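Local coordinates for N-acetylgalactosaminyltransferase 7 (Homo sapiens, PDB 6IWR), which is a glycosyltransferase of the polypeptide GalNAc transferase family, pairing a GT-A type domain with a ricin-type beta-trefoil lectin domain, at residues E81-V85 / S124-V129; A93-V97 / N276-I280; L194-D199 / K210-N214. All blocks are in the same frame, centred on the assembly; numbering follows the deposited sequence.

Interaction 1 (E81-V85 / S124-V129)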
ATOM      1  N   GLU A  81     -31.300  25.517   9.247  1.00 39.48           N
ATOM      2  CA  GLU A  81     -31.711  24.722   8.103  1.00 39.32           C
ATOM      3  C   GLU A  81     -32.524  23.511   8.546  1.00 38.47           C
ATOM      4  O   GLU A  81     -32.047  22.707   9.350  1.00 40.45           O
ATOM      5  CB  GLU A  81     -30.506  24.262   7.291  1.00 33.88           C
ATOM      6  CG  GLU A  81     -30.897  23.567   5.986  1.00 32.74           C
ATOM      7  CD  GLU A  81     -29.688  23.121   5.170  1.00 34.72           C
ATOM      8  OE1 GLU A  81     -29.573  21.899   4.886  1.00 31.11           O
ATOM      9  OE2 GLU A  81     -28.848  23.996   4.837  1.00 33.31           O
ATOM     10  N   PRO A  82     -33.719  23.320   8.006  1.00 35.28           N
ATOM     11  CA  PRO A  82     -34.545  22.146   8.365  1.00 33.18           C
ATOM     12  C   PRO A  82     -33.840  20.850   8.003  1.00 38.79           C
ATOM     13  O   PRO A  82     -33.425  20.677   6.848  1.00 35.80           O
ATOM     14  CB  PRO A  82     -35.812  22.329   7.513  1.00 28.54           C
ATOM     15  CG  PRO A  82     -35.652  23.655   6.789  1.00 35.88           C
ATOM     16  CD  PRO A  82     -34.221  24.052   6.836  1.00 30.07           C
ATOM     17  N   PRO A  83     -33.731  19.890   8.929  1.00 36.89           N
ATOM     18  CA  PRO A  83     -33.036  18.643   8.599  1.00 34.97           C
ATOM     19  C   PRO A  83     -33.800  17.881   7.537  1.00 34.42           C
ATOM     20  O   PRO A  83     -34.976  18.136   7.291  1.00 40.03           O
ATOM     21  CB  PRO A  83     -33.012  17.883   9.929  1.00 33.78           C
ATOM     22  CG  PRO A  83     -34.212  18.367  10.631  1.00 35.95           C
ATOM     23  CD  PRO A  83     -34.382  19.812  10.244  1.00 31.89           C
ATOM     24  N   GLY A  84     -33.111  16.956   6.877  1.00 29.72           N
ATOM     25  CA  GLY A  84     -33.806  16.085   5.951  1.00 27.68           C
ATOM     26  C   GLY A  84     -34.582  15.000   6.673  1.00 35.34           C
ATOM     27  O   GLY A  84     -35.671  14.601   6.238  1.00 33.40           O
ATOM     28  N   VAL A  85     -34.026  14.501   7.785  1.00 33.19           N
ATOM     29  CA  VAL A  85     -34.702  13.567   8.668  1.00 32.43           C
ATOM     30  C   VAL A  85     -34.361  13.945  10.100  1.00 34.71           C
ATOM     31  O   VAL A  85     -33.187  13.942  10.483  1.00 38.03           O
ATOM     32  CB  VAL A  85     -34.300  12.113   8.349  1.00 37.68           C
ATOM     33  CG1 VAL A  85     -35.020  11.106   9.254  1.00 32.56           C
ATOM     34  CG2 VAL A  85     -34.566  11.810   6.884  1.00 29.41           C
ATOM     35  N   SER A 124     -29.998  11.195   4.516  1.00 22.46           N
ATOM     36  CA  SER A 124     -30.949  11.848   3.620  1.00 26.95           C
ATOM     37  C   SER A 124     -30.240  12.528   2.448  1.00 27.31           C
ATOM     38  O   SER A 124     -29.128  13.043   2.584  1.00 26.47           O
ATOM     39  CB  SER A 124     -31.786  12.889   4.384  1.00 24.50           C
ATOM     40  OG  SER A 124     -32.558  13.680   3.493  1.00 27.77           O
ATOM     41  N   LEU A 125     -30.899  12.542   1.288  1.00 28.34           N
ATOM     42  CA  LEU A 125     -30.413  13.386   0.203  1.00 27.11           C
ATOM     43  C   LEU A 125     -30.532  14.872   0.529  1.00 30.44           C
ATOM     44  O   LEU A 125     -29.810  15.680  -0.074  1.00 35.51           O
ATOM     45  CB  LEU A 125     -31.166  13.088  -1.083  1.00 24.69           C
ATOM     46  CG  LEU A 125     -31.079  11.636  -1.536  1.00 22.73           C
ATOM     47  CD1 LEU A 125     -32.005  11.415  -2.734  1.00 23.63           C
ATOM     48  CD2 LEU A 125     -29.646  11.273  -1.846  1.00 23.72           C
ATOM     49  N   ASP A 126     -31.405  15.244   1.476  1.00 23.21           N
ATOM     50  CA  ASP A 126     -31.657  16.633   1.853  1.00 28.24           C
ATOM     51  C   ASP A 126     -31.087  16.974   3.228  1.00 26.68           C
ATOM     52  O   ASP A 126     -31.548  17.898   3.897  1.00 28.61           O
ATOM     53  CB  ASP A 126     -33.158  16.917   1.820  1.00 25.12           C
ATOM     54  CG  ASP A 126     -33.758  16.680   0.451  1.00 34.83           C
ATOM     55  OD1 ASP A 126     -33.236  17.232  -0.550  1.00 31.94           O
ATOM     56  OD2 ASP A 126     -34.746  15.915   0.371  1.00 40.55           O
ATOM     57  N   ARG A 127     -30.078  16.242   3.659  1.00 27.03           N
ATOM     58  CA  ARG A 127     -29.568  16.425   5.001  1.00 27.27           C
ATOM     59  C   ARG A 127     -29.016  17.826   5.181  1.00 25.36           C
ATOM     60  O   ARG A 127     -28.568  18.465   4.228  1.00 29.96           O
ATOM     61  CB  ARG A 127     -28.478  15.402   5.305  1.00 28.35           C
ATOM     62  CG  ARG A 127     -27.158  15.668   4.582  1.00 30.06           C
ATOM     63  CD  ARG A 127     -26.113  14.977   5.343  1.00 29.13           C
ATOM     64  NE  ARG A 127     -24.790  15.086   4.768  1.00 31.38           N
ATOM     65  CZ  ARG A 127     -23.738  14.427   5.251  1.00 34.09           C
ATOM     66  NH1 ARG A 127     -22.545  14.567   4.691  1.00 30.59           N
ATOM     67  NH2 ARG A 127     -23.891  13.618   6.292  1.00 30.52           N
ATOM     68  N   SER A 128     -29.054  18.294   6.423  1.00 31.54           N
ATOM     69  CA  SER A 128     -28.381  19.522   6.804  1.00 31.91           C
ATOM     70  C   SER A 128     -26.898  19.216   6.955  1.00 35.65           C
ATOM     71  O   SER A 128     -26.515  18.046   6.933  1.00 35.06           O
ATOM     72  CB  SER A 128     -28.968  20.061   8.098  1.00 29.57           C
ATOM     73  OG  SER A 128     -28.924  19.059   9.102  1.00 36.20           O
ATOM     74  N   VAL A 129     -26.062  20.238   7.126  1.00 35.36           N
ATOM     75  CA  VAL A 129     -24.619  20.037   7.141  1.00 37.92           C
ATOM     76  C   VAL A 129     -23.992  21.015   8.128  1.00 34.63           C
ATOM     77  O   VAL A 129     -24.587  22.031   8.482  1.00 38.09           O
ATOM     78  CB  VAL A 129     -24.060  20.180   5.702  1.00 32.37           C
ATOM     79  CG1 VAL A 129     -22.849  21.053   5.686  1.00 38.18           C
ATOM     80  CG2 VAL A 129     -23.764  18.808   5.126  1.00 28.30           C
TER
HETATM   81  O   HOH W   1     -26.724  22.932   6.827  1.00 36.48           O
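Gly84 packs against the type I beta turn Ser124-Arg127, with its CA 3.7 Å from Ser124 OG, where two irregular loops meet at the surface. The turn is at once an ST turn: Ser124 OG accepts the amide of Asp126 N at 2.8 Å and an angle of 153°. A chi1 of 171° sets OG opposite the serine's own backbone N, where it accepts this amide and lies near the bare CA of the glycine. Alongside, the methyl Val85 CG2 rests 3.9 Å from Ser124 CB, an apolar touch at the edge of the contact. Gly84 N comes close to Asp126 O but at a poor angle, and its bond goes instead to Glu91, whose carboxylate also receives Val85 N and Ser128 N and so ties the two loops together. Pro83 touches only loosely, its CA 4.2 Å from Ser128 OG. Glu81 reaches in from the other end as a stretched chain, passing beside Ser128 so that OE1 stands 3.3 Å from Ser128 CA. That oxygen forms salt bridges with Arg173 and Lys172 of helix 160-173, and Lys172 NZ is further bonded to Pro82 O and Asp126 O, drawing both loops onto the helix. No direct hydrogen bond crosses between the loops themselves; the polar bridging passes through third parties. One of these is a water that accepts the amide Val129 N at 2.8 Å and donates a weak bond to Glu81 OE2 at 3.1 Å.

Interaction 2 (A93-V97 / N276-I280)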
ATOM      1  N   ALA A  93     -24.430  16.507   9.543  1.00 41.94           N
ATOM      2  CA  ALA A  93     -23.142  15.916   9.278  1.00 33.68           C
ATOM      3  C   ALA A  93     -22.458  15.376  10.526  1.00 38.44           C
ATOM      4  O   ALA A  93     -21.252  15.425  10.619  1.00 37.47           O
ATOM      5  CB  ALA A  93     -22.246  16.901   8.566  1.00 29.76           C
ATOM      6  N   LYS A  94     -23.221  14.840  11.475  1.00 35.98           N
ATOM      7  CA  LYS A  94     -22.620  14.024  12.500  1.00 37.81           C
ATOM      8  C   LYS A  94     -22.049  12.809  11.825  1.00 36.86           C
ATOM      9  O   LYS A  94     -22.651  12.311  10.906  1.00 36.93           O
ATOM     10  CB  LYS A  94     -23.686  13.592  13.497  1.00 41.38           C
ATOM     11  CG  LYS A  94     -23.479  14.098  14.903  1.00 44.15           C
ATOM     12  CD  LYS A  94     -23.554  12.961  15.904  1.00 52.56           C
ATOM     13  CE  LYS A  94     -24.843  12.176  15.761  1.00 51.27           C
ATOM     14  NZ  LYS A  94     -25.169  11.393  16.980  1.00 41.85           N
ATOM     15  N   PRO A  95     -20.901  12.316  12.267  1.00 35.00           N
ATOM     16  CA  PRO A  95     -20.366  11.098  11.649  1.00 30.69           C
ATOM     17  C   PRO A  95     -21.301   9.924  11.895  1.00 32.55           C
ATOM     18  O   PRO A  95     -21.921   9.806  12.953  1.00 36.19           O
ATOM     19  CB  PRO A  95     -18.993  10.906  12.317  1.00 33.07           C
ATOM     20  CG  PRO A  95     -18.920  11.858  13.428  1.00 30.62           C
ATOM     21  CD  PRO A  95     -19.942  12.923  13.213  1.00 30.30           C
ATOM     22  N   LEU A  96     -21.419   9.076  10.889  1.00 30.77           N
ATOM     23  CA  LEU A  96     -22.303   7.921  10.895  1.00 27.50           C
ATOM     24  C   LEU A  96     -21.448   6.660  10.976  1.00 31.91           C
ATOM     25  O   LEU A  96     -20.930   6.184   9.958  1.00 28.63           O
ATOM     26  CB  LEU A  96     -23.157   7.908   9.639  1.00 31.87           C
ATOM     27  CG  LEU A  96     -24.524   7.242   9.730  1.00 31.61           C
ATOM     28  CD1 LEU A  96     -24.948   6.785   8.341  1.00 29.59           C
ATOM     29  CD2 LEU A  96     -24.544   6.097  10.718  1.00 25.91           C
ATOM     30  N   VAL A  97     -21.346   6.106  12.179  1.00 30.42           N
ATOM     31  CA  VAL A  97     -20.500   4.962  12.468  1.00 25.90           C
ATOM     32  C   VAL A  97     -21.397   3.728  12.493  1.00 30.33           C
ATOM     33  O   VAL A  97     -22.388   3.697  13.223  1.00 41.64           O
ATOM     34  CB  VAL A  97     -19.744   5.176  13.793  1.00 24.26           C
ATOM     35  CG1 VAL A  97     -18.809   4.023  14.104  1.00 19.88           C
ATOM     36  CG2 VAL A  97     -18.953   6.474  13.732  1.00 22.57           C
ATOM     37  N   ASN A 276     -16.258   7.427   4.460  1.00 30.99           N
ATOM     38  CA  ASN A 276     -16.765   6.356   5.287  1.00 30.16           C
ATOM     39  C   ASN A 276     -17.886   6.811   6.215  1.00 31.46           C
ATOM     40  O   ASN A 276     -18.954   6.203   6.229  1.00 28.97           O
ATOM     41  CB  ASN A 276     -15.584   5.779   6.061  1.00 28.96           C
ATOM     42  CG  ASN A 276     -15.986   4.671   6.954  1.00 31.02           C
ATOM     43  OD1 ASN A 276     -16.809   3.819   6.583  1.00 34.72           O
ATOM     44  ND2 ASN A 276     -15.446   4.674   8.162  1.00 25.46           N
ATOM     45  N   THR A 277     -17.688   7.903   6.957  1.00 27.04           N
ATOM     46  CA  THR A 277     -18.633   8.350   7.969  1.00 28.38           C
ATOM     47  C   THR A 277     -19.361   9.646   7.623  1.00 29.49           C
ATOM     48  O   THR A 277     -20.353   9.980   8.285  1.00 27.43           O
ATOM     49  CB  THR A 277     -17.896   8.523   9.299  1.00 31.77           C
ATOM     50  OG1 THR A 277     -16.677   9.259   9.072  1.00 28.22           O
ATOM     51  CG2 THR A 277     -17.572   7.139   9.883  1.00 27.40           C
ATOM     52  N   TYR A 278     -18.876  10.393   6.635  1.00 29.54           N
ATOM     53  CA  TYR A 278     -19.554  11.488   5.966  1.00 25.79           C
ATOM     54  C   TYR A 278     -19.592  12.773   6.766  1.00 25.79           C
ATOM     55  O   TYR A 278     -20.338  13.676   6.389  1.00 27.86           O
ATOM     56  CB  TYR A 278     -20.968  11.088   5.550  1.00 24.18           C
ATOM     57  CG  TYR A 278     -20.880  10.121   4.418  1.00 27.30           C
ATOM     58  CD1 TYR A 278     -20.705   8.770   4.661  1.00 29.14           C
ATOM     59  CD2 TYR A 278     -20.885  10.560   3.101  1.00 24.75           C
ATOM     60  CE1 TYR A 278     -20.599   7.872   3.637  1.00 24.16           C
ATOM     61  CE2 TYR A 278     -20.771   9.663   2.066  1.00 27.11           C
ATOM     62  CZ  TYR A 278     -20.622   8.320   2.356  1.00 25.77           C
ATOM     63  OH  TYR A 278     -20.498   7.426   1.345  1.00 26.23           O
ATOM     64  N   GLU A 279     -18.811  12.889   7.835  1.00 25.43           N
ATOM     65  CA  GLU A 279     -18.654  14.183   8.482  1.00 31.85           C
ATOM     66  C   GLU A 279     -17.721  15.035   7.638  1.00 27.07           C
ATOM     67  O   GLU A 279     -16.902  14.513   6.881  1.00 30.08           O
ATOM     68  CB  GLU A 279     -18.113  14.029   9.909  1.00 28.87           C
ATOM     69  CG  GLU A 279     -16.602  13.921  10.023  1.00 25.00           C
ATOM     70  CD  GLU A 279     -16.082  12.512   9.749  1.00 36.60           C
ATOM     71  OE1 GLU A 279     -16.820  11.718   9.116  1.00 32.28           O
ATOM     72  OE2 GLU A 279     -14.940  12.189  10.169  1.00 36.61           O
ATOM     73  N   ILE A 280     -17.855  16.352   7.753  1.00 29.90           N
ATOM     74  CA  ILE A 280     -17.192  17.273   6.834  1.00 28.68           C
ATOM     75  C   ILE A 280     -16.133  18.077   7.577  1.00 28.99           C
ATOM     76  O   ILE A 280     -16.439  18.812   8.524  1.00 30.03           O
ATOM     77  CB  ILE A 280     -18.198  18.188   6.120  1.00 26.26           C
ATOM     78  CG1 ILE A 280     -19.234  17.335   5.386  1.00 25.08           C
ATOM     79  CG2 ILE A 280     -17.468  19.092   5.139  1.00 22.74           C
ATOM     80  CD1 ILE A 280     -20.237  18.154   4.621  1.00 24.15           C
TER
HETATM   81  O   HOH W   2     -20.154   4.469   8.330  1.00 30.70           O
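Thr277 takes a chi1 of 47°, which tucks OG1 between its backbone N and carbonyl carbon and sets CG2 anti to the carbonyl carbon, 3.5 Å from Leu96 O. The same methyl runs side by side with Val97 CG2, 4.1 Å away. Glu279 has a bent chain (chi2 -82°) that brings OE1 back to Thr277 OG1, a pair modelled so short that its details are doubtful. Glu279 CB lies 3.5 Å from Ala93 O and 3.9 Å from Pro95 CD, the proline and glutamate side chains crossing at about a right angle. Amid these packing contacts runs the one direct hydrogen bond between the segments: Leu96 N donates to Thr277 O at 3.0 Å, nearly straight at 159°, in the carbonyl plane and on a lone pair. Thr277 O also receives a CA-H contact from Pro95 CA at 3.5 Å, so two neighbouring residues converge on one carbonyl. A water sits between Leu96 O and Asn276 O. The two chains run roughly antiparallel, residues 276-280 forming the hairpin connection from strand 264-274 to strand 280-281 in the GT-A domain. The second subunit reaches the same surface: its Pro501 packs on Pro95, Thr277 and Glu279, and its His573 is hydrogen-bonded to Glu279 OE2. The backbone bond from Leu96 N thus joins the two segments directly, while the bond to His573 is consistent with the bent Glu279 side chain linking this connection to the second subunit.

Interaction 3 (L194-D199 / K210-N214)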
ATOM      1  N   LEU A 194     -28.279   4.334 -13.242  1.00 41.26           N
ATOM      2  CA  LEU A 194     -27.978   5.628 -13.808  1.00 37.31           C
ATOM      3  C   LEU A 194     -28.718   5.947 -15.078  1.00 37.62           C
ATOM      4  O   LEU A 194     -28.581   7.021 -15.597  1.00 40.02           O
ATOM      5  CB  LEU A 194     -26.485   5.774 -14.027  1.00 31.87           C
ATOM      6  CG  LEU A 194     -25.680   5.821 -12.747  1.00 33.18           C
ATOM      7  CD1 LEU A 194     -24.278   5.309 -12.952  1.00 33.88           C
ATOM      8  CD2 LEU A 194     -25.645   7.235 -12.244  1.00 36.76           C
ATOM      9  N   LYS A 195     -29.480   5.009 -15.601  1.00 39.05           N
ATOM     10  CA  LYS A 195     -30.247   5.264 -16.801  1.00 36.66           C
ATOM     11  C   LYS A 195     -31.689   4.829 -16.657  1.00 40.79           C
ATOM     12  O   LYS A 195     -31.960   3.754 -16.163  1.00 61.90           O
ATOM     13  CB  LYS A 195     -29.607   4.525 -17.958  1.00 42.59           C
ATOM     14  CG  LYS A 195     -29.590   3.027 -17.775  1.00 42.10           C
ATOM     15  CD  LYS A 195     -28.190   2.471 -17.922  1.00 50.52           C
ATOM     16  CE  LYS A 195     -28.101   1.525 -19.096  1.00 52.31           C
ATOM     17  NZ  LYS A 195     -26.694   1.214 -19.434  1.00 48.88           N
ATOM     18  N   GLU A 196     -32.612   5.638 -17.133  1.00 38.26           N
ATOM     19  CA  GLU A 196     -34.034   5.341 -17.033  1.00 43.56           C
ATOM     20  C   GLU A 196     -34.551   5.581 -15.651  1.00 38.23           C
ATOM     21  O   GLU A 196     -35.432   6.387 -15.468  1.00 41.98           O
ATOM     22  CB  GLU A 196     -34.340   3.905 -17.432  1.00 37.79           C
ATOM     23  CG  GLU A 196     -34.532   3.686 -18.913  1.00 41.86           C
ATOM     24  CD  GLU A 196     -33.495   2.750 -19.485  1.00 58.06           C
ATOM     25  OE1 GLU A 196     -32.874   2.021 -18.701  1.00 56.17           O
ATOM     26  OE2 GLU A 196     -33.291   2.740 -20.710  1.00 65.13           O
ATOM     27  N   LYS A 197     -33.980   4.917 -14.665  1.00 37.62           N
ATOM     28  CA  LYS A 197     -34.335   5.205 -13.299  1.00 31.51           C
ATOM     29  C   LYS A 197     -33.949   6.644 -13.071  1.00 33.72           C
ATOM     30  O   LYS A 197     -34.673   7.391 -12.457  1.00 32.41           O
ATOM     31  CB  LYS A 197     -33.600   4.283 -12.343  1.00 31.25           C
ATOM     32  CG  LYS A 197     -33.509   4.807 -10.929  1.00 29.38           C
ATOM     33  CD  LYS A 197     -32.641   3.915 -10.079  1.00 30.63           C
ATOM     34  CE  LYS A 197     -32.652   4.325  -8.618  1.00 35.02           C
ATOM     35  NZ  LYS A 197     -34.013   4.509  -8.069  1.00 38.19           N
ATOM     36  N   LEU A 198     -32.804   7.030 -13.611  1.00 41.88           N
ATOM     37  CA  LEU A 198     -32.348   8.403 -13.561  1.00 33.76           C
ATOM     38  C   LEU A 198     -33.192   9.362 -14.379  1.00 37.40           C
ATOM     39  O   LEU A 198     -33.578  10.401 -13.893  1.00 35.51           O
ATOM     40  CB  LEU A 198     -30.892   8.464 -14.012  1.00 33.55           C
ATOM     41  CG  LEU A 198     -30.097   9.759 -14.005  1.00 32.46           C
ATOM     42  CD1 LEU A 198     -30.837  10.836 -13.267  1.00 36.66           C
ATOM     43  CD2 LEU A 198     -28.757   9.532 -13.354  1.00 36.64           C
ATOM     44  N   ASP A 199     -33.520   8.986 -15.607  1.00 38.99           N
ATOM     45  CA  ASP A 199     -34.376   9.816 -16.447  1.00 33.82           C
ATOM     46  C   ASP A 199     -35.713  10.072 -15.782  1.00 36.22           C
ATOM     47  O   ASP A 199     -36.204  11.204 -15.769  1.00 38.22           O
ATOM     48  CB  ASP A 199     -34.592   9.156 -17.794  1.00 31.66           C
ATOM     49  CG  ASP A 199     -33.392   9.229 -18.643  1.00 36.03           C
ATOM     50  OD1 ASP A 199     -32.939  10.358 -18.910  1.00 41.67           O
ATOM     51  OD2 ASP A 199     -32.889   8.163 -19.030  1.00 41.59           O
ATOM     52  N   LYS A 210     -31.244  18.231 -16.017  1.00 26.07           N
ATOM     53  CA  LYS A 210     -31.275  17.511 -17.271  1.00 27.27           C
ATOM     54  C   LYS A 210     -29.989  16.701 -17.364  1.00 32.54           C
ATOM     55  O   LYS A 210     -28.982  17.026 -16.723  1.00 30.54           O
ATOM     56  CB  LYS A 210     -31.461  18.483 -18.467  1.00 28.19           C
ATOM     57  CG  LYS A 210     -30.675  19.805 -18.363  1.00 28.51           C
ATOM     58  CD  LYS A 210     -31.095  20.876 -19.380  1.00 29.64           C
ATOM     59  CE  LYS A 210     -32.454  21.529 -19.032  1.00 35.46           C
ATOM     60  NZ  LYS A 210     -32.332  22.904 -18.468  1.00 31.43           N
ATOM     61  N   VAL A 211     -30.047  15.605 -18.117  1.00 30.43           N
ATOM     62  CA  VAL A 211     -28.901  14.730 -18.305  1.00 28.23           C
ATOM     63  C   VAL A 211     -28.663  14.604 -19.793  1.00 29.72           C
ATOM     64  O   VAL A 211     -29.613  14.526 -20.570  1.00 31.43           O
ATOM     65  CB  VAL A 211     -29.114  13.339 -17.671  1.00 30.45           C
ATOM     66  CG1 VAL A 211     -30.296  12.627 -18.317  1.00 26.07           C
ATOM     67  CG2 VAL A 211     -27.846  12.519 -17.789  1.00 32.09           C
ATOM     68  N   PHE A 212     -27.402  14.591 -20.187  1.00 32.00           N
ATOM     69  CA  PHE A 212     -27.018  14.311 -21.559  1.00 34.02           C
ATOM     70  C   PHE A 212     -26.009  13.184 -21.526  1.00 34.42           C
ATOM     71  O   PHE A 212     -25.062  13.223 -20.735  1.00 35.65           O
ATOM     72  CB  PHE A 212     -26.427  15.538 -22.263  1.00 32.86           C
ATOM     73  CG  PHE A 212     -27.387  16.698 -22.377  1.00 32.11           C
ATOM     74  CD1 PHE A 212     -28.593  16.558 -23.036  1.00 31.78           C
ATOM     75  CD2 PHE A 212     -27.067  17.934 -21.831  1.00 35.10           C
ATOM     76  CE1 PHE A 212     -29.467  17.621 -23.140  1.00 34.13           C
ATOM     77  CE2 PHE A 212     -27.945  19.012 -21.930  1.00 31.80           C
ATOM     78  CZ  PHE A 212     -29.149  18.854 -22.593  1.00 29.08           C
ATOM     79  N   ARG A 213     -26.238  12.172 -22.360  1.00 37.45           N
ATOM     80  CA  ARG A 213     -25.372  11.008 -22.476  1.00 31.23           C
ATOM     81  C   ARG A 213     -24.308  11.219 -23.541  1.00 35.37           C
ATOM     82  O   ARG A 213     -24.570  11.785 -24.605  1.00 41.22           O
ATOM     83  CB  ARG A 213     -26.184   9.775 -22.839  1.00 31.20           C
ATOM     84  CG  ARG A 213     -26.580   8.946 -21.682  1.00 32.95           C
ATOM     85  CD  ARG A 213     -27.604   9.648 -20.822  1.00 32.79           C
ATOM     86  NE  ARG A 213     -27.733   8.961 -19.534  1.00 38.42           N
ATOM     87  CZ  ARG A 213     -28.869   8.870 -18.866  1.00 37.40           C
ATOM     88  NH1 ARG A 213     -29.973   9.412 -19.367  1.00 49.69           N
ATOM     89  NH2 ARG A 213     -28.913   8.223 -17.723  1.00 38.72           N
ATOM     90  N   ASN A 214     -23.107  10.728 -23.252  1.00 38.84           N
ATOM     91  CA  ASN A 214     -22.008  10.687 -24.203  1.00 34.03           C
ATOM     92  C   ASN A 214     -22.005   9.342 -24.910  1.00 38.30           C
ATOM     93  O   ASN A 214     -22.269   8.313 -24.289  1.00 40.55           O
ATOM     94  CB  ASN A 214     -20.670  10.909 -23.496  1.00 34.61           C
ATOM     95  CG  ASN A 214     -20.471  12.339 -23.087  1.00 35.97           C
ATOM     96  OD1 ASN A 214     -21.151  13.229 -23.582  1.00 34.09           O
ATOM     97  ND2 ASN A 214     -19.528  12.574 -22.187  1.00 34.96           N
TER
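Asp199, in the first turn of helix 197-201, stands beside Val211 of strand 209-213 with the two CA atoms 7.6 Å apart; the backbones diverge to 9.4 Å between Lys195 CA and Arg213 CA, and side chains span the gap. Glu196 is the N-cap residue, and its backbone N donates to Asp199 OD2 at 3.2 Å, meeting that oxygen on its anti side and out of the carboxylate plane. The same carboxylate also forms a salt bridge. Arg213 NH1 meets Asp199 OD1 on its syn side at 3.1 Å, the oxygen lying close to the guanidinium plane, with a weaker bond to Asp199 OD2. The two side chains come from opposite directions, their flat groups 61° apart, and the NH1-OD1 bond is bent, at 137°; Arg213 NE has a further salt-bridge partner in Asp186. A turn at chi2 (69°) folds the arginine back along its own strand, laying the guanidinium on Val211, whose CG2 sits 3.8 Å from the plane, over the centre of one face. The other valine methyl, CG1, is 3.5 Å from Asp199 OD1. Leu194 O lies near the edge of the guanidinium beside NH2, while Lys195 CA and Leu198 CG approach it obliquely. The charged group is thus packed on one face by a methyl and held by the carboxylates of Asp199 and Asp186. The contact lies in the beta-alpha-beta unit 179-186, 197-201, 209-213, whose strands are parallel neighbours; Leu194 and Leu198 pack on Phe155 of strand 149-155 and Leu163 of helix 160-173.

Interactions 1 and 2 are neighbours, with centres about 13 Å apart, and their segments alternate along the chain. They touch directly: Arg127 NH1 lies 2.9 Å from Tyr278 O, a probable hydrogen bond, and Val129 CG2 packs 3.6 Å from Ile280 CD1. Interaction 1 joins the loop before helix 103-113 to the loop after helix 117-122; interaction 2 joins the same first loop to the 276-280 connection. Interaction 3 is separate, its centre about 25 Å from interaction 1 and 29 Å from interaction 2, within a beta-alpha-beta unit; helix 160-173 carries partners of both interactions 1 and 3. The Tyr278 side chain of interaction 2 is about 13 Å from the bound manganese ion, too far to coordinate it.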